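Putative oxidoreductase (Klebsiella pneumoniae subsp. pneumoniae MGH 78578, PDB 3E82) probably catalyses an oxidation-reduction reaction with a nicotinamide adenine dinucleotide cofactor, as members of the Gfo/Idh/MocA family do. Local coordinates at residues 120-125 with 304-309. Residues are numbered along the deposited sequence; the frame is centred on the assembly and turned at random.
Sequences LLSVFH and MLIRDA
Ile306 reaches Ser122 with the last carbon of its longer branch: CD1 lies 3.7 Å from Ser122 CB and 3.8 Å from Ser122 OG, so this one methyl rests against both atoms of the serine side chain. The torsions account for the reach. Ile306 CG1 lies beside the backbone N (chi1 -79°) and anti to the carbonyl carbon, and a second turn at chi2 -72° brings CD1 to the strand although the CB bond itself points neither at it nor away. Leu120, its CG anti to the backbone N (chi1 179°) and thus extended toward the helix, splits its two methyls between two helix residues one turn apart, CD2 meeting Ile306 CD1 at 4.0 Å and CD1 meeting Ala309 CB at 3.9 Å. Strand 121-123 is the last in order of the six-stranded parallel sheet, an arrangement consistent with the Rossmann-type nucleotide-binding domain of this family, and helix 300-310, from much later in the chain, packs on one face of it. Leu121 and Val123 point away from that helix, and helix 320-339 touches both on the other face. Ser122 is buried, and its OG, beside the Ile306 methyl, is hydrogen-bonded to Tyr302 OH, one turn before Ile306, and to Val318 O. Arg307 NH1 bonds to Pro31 O, tying the same helix to the N-terminal part of the chain.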
ATOM      1  N   LEU B 120     -18.161  27.335 -21.315  1.00 19.87           N
ATOM      2  CA  LEU B 120     -17.161  26.554 -20.596  1.00 20.43           C
ATOM      3  C   LEU B 120     -17.732  26.035 -19.283  1.00 20.04           C
ATOM      4  O   LEU B 120     -18.377  26.774 -18.532  1.00 19.26           O
ATOM      5  CB  LEU B 120     -15.910  27.391 -20.282  1.00 20.36           C
ATOM      6  CG  LEU B 120     -14.789  26.669 -19.494  1.00 22.39           C
ATOM      7  CD1 LEU B 120     -13.436  27.248 -19.877  1.00 20.95           C
ATOM      8  CD2 LEU B 120     -15.024  26.788 -17.974  1.00 20.63           C
ATOM      9  N   LEU B 121     -17.494  24.758 -19.020  1.00 17.93           N
ATOM     10  CA  LEU B 121     -17.928  24.120 -17.775  1.00 16.99           C
ATOM     11  C   LEU B 121     -16.688  23.446 -17.218  1.00 17.70           C
ATOM     12  O   LEU B 121     -15.976  22.764 -17.953  1.00 18.06           O
ATOM     13  CB  LEU B 121     -18.994  23.055 -18.040  1.00 13.97           C
ATOM     14  CG  LEU B 121     -19.311  22.093 -16.880  1.00 15.18           C
ATOM     15  CD1 LEU B 121     -19.842  22.847 -15.680  1.00 14.51           C
ATOM     16  CD2 LEU B 121     -20.324  21.067 -17.347  1.00 17.89           C
ATOM     17  N   SER B 122     -16.422  23.637 -15.933  1.00 17.44           N
ATOM     18  CA  SER B 122     -15.254  23.011 -15.319  1.00 17.63           C
ATOM     19  C   SER B 122     -15.561  22.613 -13.879  1.00 18.04           C
ATOM     20  O   SER B 122     -16.591  23.003 -13.332  1.00 18.45           O
ATOM     21  CB  SER B 122     -14.066  23.977 -15.363  1.00 17.38           C
ATOM     22  OG  SER B 122     -12.877  23.326 -14.958  1.00 18.00           O
ATOM     23  N   VAL B 123     -14.677  21.821 -13.279  1.00 17.88           N
ATOM     24  CA  VAL B 123     -14.850  21.375 -11.904  1.00 15.91           C
ATOM     25  C   VAL B 123     -13.576  21.763 -11.156  1.00 16.94           C
ATOM     26  O   VAL B 123     -12.480  21.674 -11.710  1.00 17.27           O
ATOM     27  CB  VAL B 123     -15.068  19.843 -11.834  1.00 16.10           C
ATOM     28  CG1 VAL B 123     -15.230  19.404 -10.382  1.00 16.67           C
ATOM     29  CG2 VAL B 123     -16.300  19.457 -12.651  1.00 16.57           C
ATOM     30  N   PHE B 124     -13.727  22.176  -9.900  1.00 16.90           N
ATOM     31  CA  PHE B 124     -12.603  22.641  -9.094  1.00 16.99           C
ATOM     32  C   PHE B 124     -11.607  21.577  -8.629  1.00 17.12           C
ATOM     33  O   PHE B 124     -11.486  21.311  -7.436  1.00 18.09           O
ATOM     34  CB  PHE B 124     -13.140  23.434  -7.885  1.00 17.30           C
ATOM     35  CG  PHE B 124     -12.108  24.308  -7.195  1.00 18.29           C
ATOM     36  CD1 PHE B 124     -11.374  25.261  -7.910  1.00 19.21           C
ATOM     37  CD2 PHE B 124     -11.910  24.212  -5.821  1.00 18.01           C
ATOM     38  CE1 PHE B 124     -10.457  26.108  -7.254  1.00 19.00           C
ATOM     39  CE2 PHE B 124     -10.997  25.051  -5.157  1.00 19.95           C
ATOM     40  CZ  PHE B 124     -10.271  25.997  -5.871  1.00 18.15           C
ATOM     41  N   HIS B 125     -10.910  20.957  -9.576  1.00 17.39           N
ATOM     42  CA  HIS B 125      -9.870  19.983  -9.240  1.00 19.11           C
ATOM     43  C   HIS B 125      -8.662  20.898  -9.119  1.00 18.14           C
ATOM     44  O   HIS B 125      -7.916  21.125 -10.073  1.00 18.75           O
ATOM     45  CB  HIS B 125      -9.700  18.968 -10.362  1.00 17.22           C
ATOM     46  CG  HIS B 125     -10.740  17.890 -10.348  1.00 19.77           C
ATOM     47  ND1 HIS B 125     -10.894  17.024  -9.285  1.00 19.33           N
ATOM     48  CD2 HIS B 125     -11.661  17.521 -11.269  1.00 19.00           C
ATOM     49  CE1 HIS B 125     -11.862  16.166  -9.554  1.00 20.61           C
ATOM     50  NE2 HIS B 125     -12.343  16.444 -10.752  1.00 18.86           N
HETATM   51  N   MSE B 304      -6.251  31.219 -13.153  1.00 21.06           N
HETATM   52  CA  MSE B 304      -5.501  31.934 -14.181  1.00 22.51           C
HETATM   53  C   MSE B 304      -5.718  31.227 -15.517  1.00 21.37           C
HETATM   54  O   MSE B 304      -5.881  31.868 -16.556  1.00 19.45           O
HETATM   55  CB  MSE B 304      -4.017  31.961 -13.831  1.00 25.95           C
HETATM   56  CG  MSE B 304      -3.739  32.566 -12.476  1.00 35.09           C
HETATM   57 SE   MSE B 304      -1.855  32.654 -12.065  1.00 47.75          SE
HETATM   58  CE  MSE B 304      -1.689  31.286 -10.732  1.00 47.01           C
ATOM     59  N   LEU B 305      -5.741  29.897 -15.477  1.00 20.08           N
ATOM     60  CA  LEU B 305      -5.946  29.112 -16.690  1.00 19.85           C
ATOM     61  C   LEU B 305      -7.404  29.162 -17.161  1.00 19.51           C
ATOM     62  O   LEU B 305      -7.675  29.216 -18.362  1.00 17.48           O
ATOM     63  CB  LEU B 305      -5.487  27.669 -16.461  1.00 19.79           C
ATOM     64  CG  LEU B 305      -3.975  27.507 -16.219  1.00 20.50           C
ATOM     65  CD1 LEU B 305      -3.657  26.063 -15.854  1.00 21.99           C
ATOM     66  CD2 LEU B 305      -3.200  27.917 -17.477  1.00 21.31           C
ATOM     67  N   ILE B 306      -8.346  29.155 -16.220  1.00 20.48           N
ATOM     68  CA  ILE B 306      -9.758  29.239 -16.586  1.00 19.89           C
ATOM     69  C   ILE B 306      -9.950  30.608 -17.250  1.00 20.04           C
ATOM     70  O   ILE B 306     -10.684  30.748 -18.234  1.00 20.49           O
ATOM     71  CB  ILE B 306     -10.672  29.144 -15.341  1.00 20.38           C
ATOM     72  CG1 ILE B 306     -10.811  27.677 -14.885  1.00 20.16           C
ATOM     73  CG2 ILE B 306     -12.013  29.806 -15.635  1.00 17.85           C
ATOM     74  CD1 ILE B 306     -11.666  26.791 -15.790  1.00 20.57           C
ATOM     75  N   ARG B 307      -9.285  31.613 -16.688  1.00 20.43           N
ATOM     76  CA  ARG B 307      -9.335  32.975 -17.216  1.00 23.31           C
ATOM     77  C   ARG B 307      -8.843  32.945 -18.659  1.00 23.72           C
ATOM     78  O   ARG B 307      -9.537  33.376 -19.579  1.00 23.72           O
ATOM     79  CB  ARG B 307      -8.420  33.896 -16.395  1.00 22.55           C
ATOM     80  CG  ARG B 307      -8.353  35.337 -16.891  1.00 25.21           C
ATOM     81  CD  ARG B 307      -7.184  36.081 -16.240  1.00 26.09           C
ATOM     82  NE  ARG B 307      -5.932  35.380 -16.520  1.00 26.59           N
ATOM     83  CZ  ARG B 307      -4.771  35.624 -15.924  1.00 27.33           C
ATOM     84  NH1 ARG B 307      -4.674  36.568 -14.996  1.00 25.60           N
ATOM     85  NH2 ARG B 307      -3.703  34.905 -16.254  1.00 26.75           N
ATOM     86  N   ASP B 308      -7.640  32.416 -18.846  1.00 23.38           N
ATOM     87  CA  ASP B 308      -7.054  32.346 -20.173  1.00 23.49           C
ATOM     88  C   ASP B 308      -7.924  31.560 -21.142  1.00 23.04           C
ATOM     89  O   ASP B 308      -8.044  31.923 -22.318  1.00 20.69           O
ATOM     90  CB  ASP B 308      -5.654  31.738 -20.098  1.00 24.89           C
ATOM     91  CG  ASP B 308      -4.695  32.603 -19.304  1.00 27.00           C
ATOM     92  OD1 ASP B 308      -4.961  33.818 -19.205  1.00 26.65           O
ATOM     93  OD2 ASP B 308      -3.682  32.078 -18.787  1.00 27.78           O
ATOM     94  N   ALA B 309      -8.543  30.491 -20.647  1.00 20.97           N
ATOM     95  CA  ALA B 309      -9.408  29.677 -21.484  1.00 22.14           C
ATOM     96  C   ALA B 309     -10.635  30.491 -21.905  1.00 24.20           C
ATOM     97  O   ALA B 309     -11.080  30.406 -23.050  1.00 23.90           O
ATOM     98  CB  ALA B 309      -9.829  28.418 -20.738  1.00 20.39           C
TER